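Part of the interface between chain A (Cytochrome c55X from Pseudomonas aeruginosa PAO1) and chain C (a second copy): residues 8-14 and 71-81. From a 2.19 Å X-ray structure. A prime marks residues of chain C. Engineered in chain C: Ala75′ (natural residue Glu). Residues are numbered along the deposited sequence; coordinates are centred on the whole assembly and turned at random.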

# COMPACT_ATOMS: atom_id res chain seq x y z
N PRO A 8 14.68 -15.65 -3.91
CA PRO A 8 13.35 -16.09 -3.45
C PRO A 8 12.51 -16.66 -4.58
O PRO A 8 12.49 -16.09 -5.67
CB PRO A 8 12.72 -14.80 -2.90
CG PRO A 8 13.87 -13.87 -2.66
CD PRO A 8 14.88 -14.21 -3.71
N ASP A 9 11.81 -17.76 -4.33
CA ASP A 9 11.04 -18.42 -5.36
C ASP A 9 9.65 -17.79 -5.47
O ASP A 9 9.30 -16.85 -4.76
CB ASP A 9 10.95 -19.93 -5.09
CG ASP A 9 10.17 -20.26 -3.83
OD1 ASP A 9 9.44 -19.39 -3.31
OD2 ASP A 9 10.30 -21.40 -3.34
N ALA A 10 8.84 -18.34 -6.38
CA ALA A 10 7.52 -17.79 -6.67
C ALA A 10 6.72 -17.54 -5.40
O ALA A 10 6.35 -16.40 -5.08
CB ALA A 10 6.76 -18.74 -7.60
N ARG A 11 6.41 -18.61 -4.65
CA ARG A 11 5.56 -18.47 -3.48
C ARG A 11 6.14 -17.48 -2.48
O ARG A 11 5.41 -16.75 -1.81
CB ARG A 11 5.35 -19.84 -2.82
N ARG A 12 7.47 -17.45 -2.36
CA ARG A 12 8.11 -16.57 -1.39
C ARG A 12 7.99 -15.11 -1.80
O ARG A 12 7.69 -14.24 -0.97
CB ARG A 12 9.58 -16.96 -1.22
CG ARG A 12 10.36 -16.11 -0.23
CD ARG A 12 9.77 -16.17 1.17
NE ARG A 12 10.72 -15.66 2.16
CZ ARG A 12 10.40 -15.30 3.40
NH1 ARG A 12 9.15 -15.39 3.82
NH2 ARG A 12 11.34 -14.85 4.22
N GLN A 13 8.21 -14.81 -3.09
CA GLN A 13 8.07 -13.44 -3.56
C GLN A 13 6.70 -12.88 -3.20
O GLN A 13 6.56 -11.69 -2.89
CB GLN A 13 8.30 -13.36 -5.07
CG GLN A 13 9.71 -13.74 -5.50
CD GLN A 13 9.93 -13.53 -6.98
OE1 GLN A 13 9.35 -12.63 -7.59
NE2 GLN A 13 10.78 -14.37 -7.58
N ALA A 14 5.66 -13.72 -3.24
CA ALA A 14 4.33 -13.27 -2.88
C ALA A 14 4.23 -12.93 -1.40
O ALA A 14 3.64 -11.91 -1.02
CB ALA A 14 3.29 -14.33 -3.25
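Chain C 71-81: GLLSADDAGWL

Chain C meets chain A mainly with a helix, from Ala75′ (engineered; Glu in the natural sequence) through Leu81′ and beyond, with a smaller share from the loop before it, Leu72′ to Ser74′. Ser74′ caps this helix, its OG accepting from Asp77′ N at 3.2 Å, as Asp9 OD1 accepts from Arg12 N at 2.9 Å in chain A. The nearest CA atoms across the contact are those of Pro8 and Asp77′, 6.3 Å apart. Trp80′, chi1 t and chi2 87°, points toward chain A and covers the most surface: Gln13 CA lies over one face of its ring, Trp80′ CH2 is 3.5 Å from Gln13 O, and Trp80′ CB packs 3.8 Å from Pro8 CG. Gln13 NE2 donates to Pro8 O at 3.1 Å, tying together the two residues that Trp80′ touches. Pro8 CG also lies 3.7 Å from Asp77′ OD1. The CA-to-CB bond of Arg12 points sideways to chain C, but the end of the side chain comes nearer: Arg12 NH2 forms a salt bridge to Asp77′ OD2 at 2.6 Å, with a weak bond from Arg12 NE to Asp77′ OD1 at 3.4 Å. Arg12 NH2 also donates weakly to Leu72′ O at 3.1 Å, so NH2 bonds to both loop and helix, with both acceptors near the guanidinium plane. Asp77′ OD2 also accepts from Ser74′ N at 3.0 Å, within chain C.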

# COMPACT_ATOMS: atom_id res chain seq x y z
N GLY C 71 15.12 -11.94 11.77
CA GLY C 71 14.42 -13.06 12.38
C GLY C 71 13.51 -13.78 11.41
O GLY C 71 13.21 -14.97 11.62
N LEU C 72 13.06 -13.11 10.36
CA LEU C 72 12.16 -13.68 9.37
C LEU C 72 12.72 -13.69 7.96
O LEU C 72 12.31 -14.53 7.16
CB LEU C 72 10.83 -12.91 9.35
CG LEU C 72 9.97 -13.03 10.61
CD1 LEU C 72 8.93 -11.93 10.63
CD2 LEU C 72 9.32 -14.39 10.65
N LEU C 73 13.62 -12.77 7.63
CA LEU C 73 14.06 -12.55 6.26
C LEU C 73 15.53 -12.89 6.12
O LEU C 73 16.36 -12.42 6.91
CB LEU C 73 13.81 -11.10 5.85
CG LEU C 73 12.38 -10.59 6.02
CD1 LEU C 73 12.31 -9.14 5.58
CD2 LEU C 73 11.40 -11.45 5.24
N SER C 74 15.86 -13.70 5.12
CA SER C 74 17.24 -13.93 4.76
C SER C 74 17.81 -12.70 4.06
O SER C 74 17.12 -11.71 3.82
CB SER C 74 17.35 -15.16 3.86
OG SER C 74 16.71 -14.92 2.62
N ALA C 75 19.11 -12.77 3.74
CA ALA C 75 19.72 -11.69 2.98
C ALA C 75 19.18 -11.65 1.55
O ALA C 75 19.15 -10.58 0.93
CB ALA C 75 21.24 -11.86 2.97
N ASP C 76 18.76 -12.80 1.02
CA ASP C 76 18.11 -12.82 -0.29
C ASP C 76 16.77 -12.11 -0.23
O ASP C 76 16.45 -11.27 -1.08
CB ASP C 76 17.94 -14.26 -0.76
CG ASP C 76 19.24 -15.03 -0.77
OD1 ASP C 76 20.27 -14.46 -1.18
OD2 ASP C 76 19.22 -16.22 -0.36
N ASP C 77 15.96 -12.43 0.78
CA ASP C 77 14.65 -11.80 0.92
C ASP C 77 14.78 -10.29 1.02
O ASP C 77 14.10 -9.55 0.30
CB ASP C 77 13.94 -12.36 2.16
CG ASP C 77 13.76 -13.86 2.10
OD1 ASP C 77 13.65 -14.41 0.98
OD2 ASP C 77 13.74 -14.50 3.17
N ALA C 78 15.65 -9.81 1.91
CA ALA C 78 15.78 -8.37 2.10
C ALA C 78 16.27 -7.68 0.83
O ALA C 78 15.83 -6.57 0.51
CB ALA C 78 16.73 -8.08 3.26
N GLY C 79 17.17 -8.33 0.10
CA GLY C 79 17.64 -7.75 -1.15
C GLY C 79 16.54 -7.69 -2.19
O GLY C 79 16.42 -6.71 -2.93
N TRP C 80 15.72 -8.74 -2.27
CA TRP C 80 14.60 -8.73 -3.20
C TRP C 80 13.66 -7.56 -2.92
O TRP C 80 13.35 -6.77 -3.81
CB TRP C 80 13.85 -10.06 -3.13
CG TRP C 80 12.78 -10.18 -4.16
CD1 TRP C 80 12.92 -10.62 -5.44
CD2 TRP C 80 11.40 -9.84 -4.00
NE1 TRP C 80 11.71 -10.58 -6.09
CE2 TRP C 80 10.76 -10.11 -5.22
CE3 TRP C 80 10.65 -9.34 -2.94
CZ2 TRP C 80 9.41 -9.89 -5.42
CZ3 TRP C 80 9.30 -9.13 -3.13
CH2 TRP C 80 8.69 -9.40 -4.36
N LEU C 81 13.20 -7.44 -1.67
CA LEU C 81 12.36 -6.31 -1.29
C LEU C 81 13.00 -4.99 -1.69
O LEU C 81 12.37 -4.14 -2.32
CB LEU C 81 12.08 -6.34 0.21
CG LEU C 81 11.10 -7.38 0.74
CD1 LEU C 81 11.08 -7.36 2.26
CD2 LEU C 81 9.70 -7.14 0.19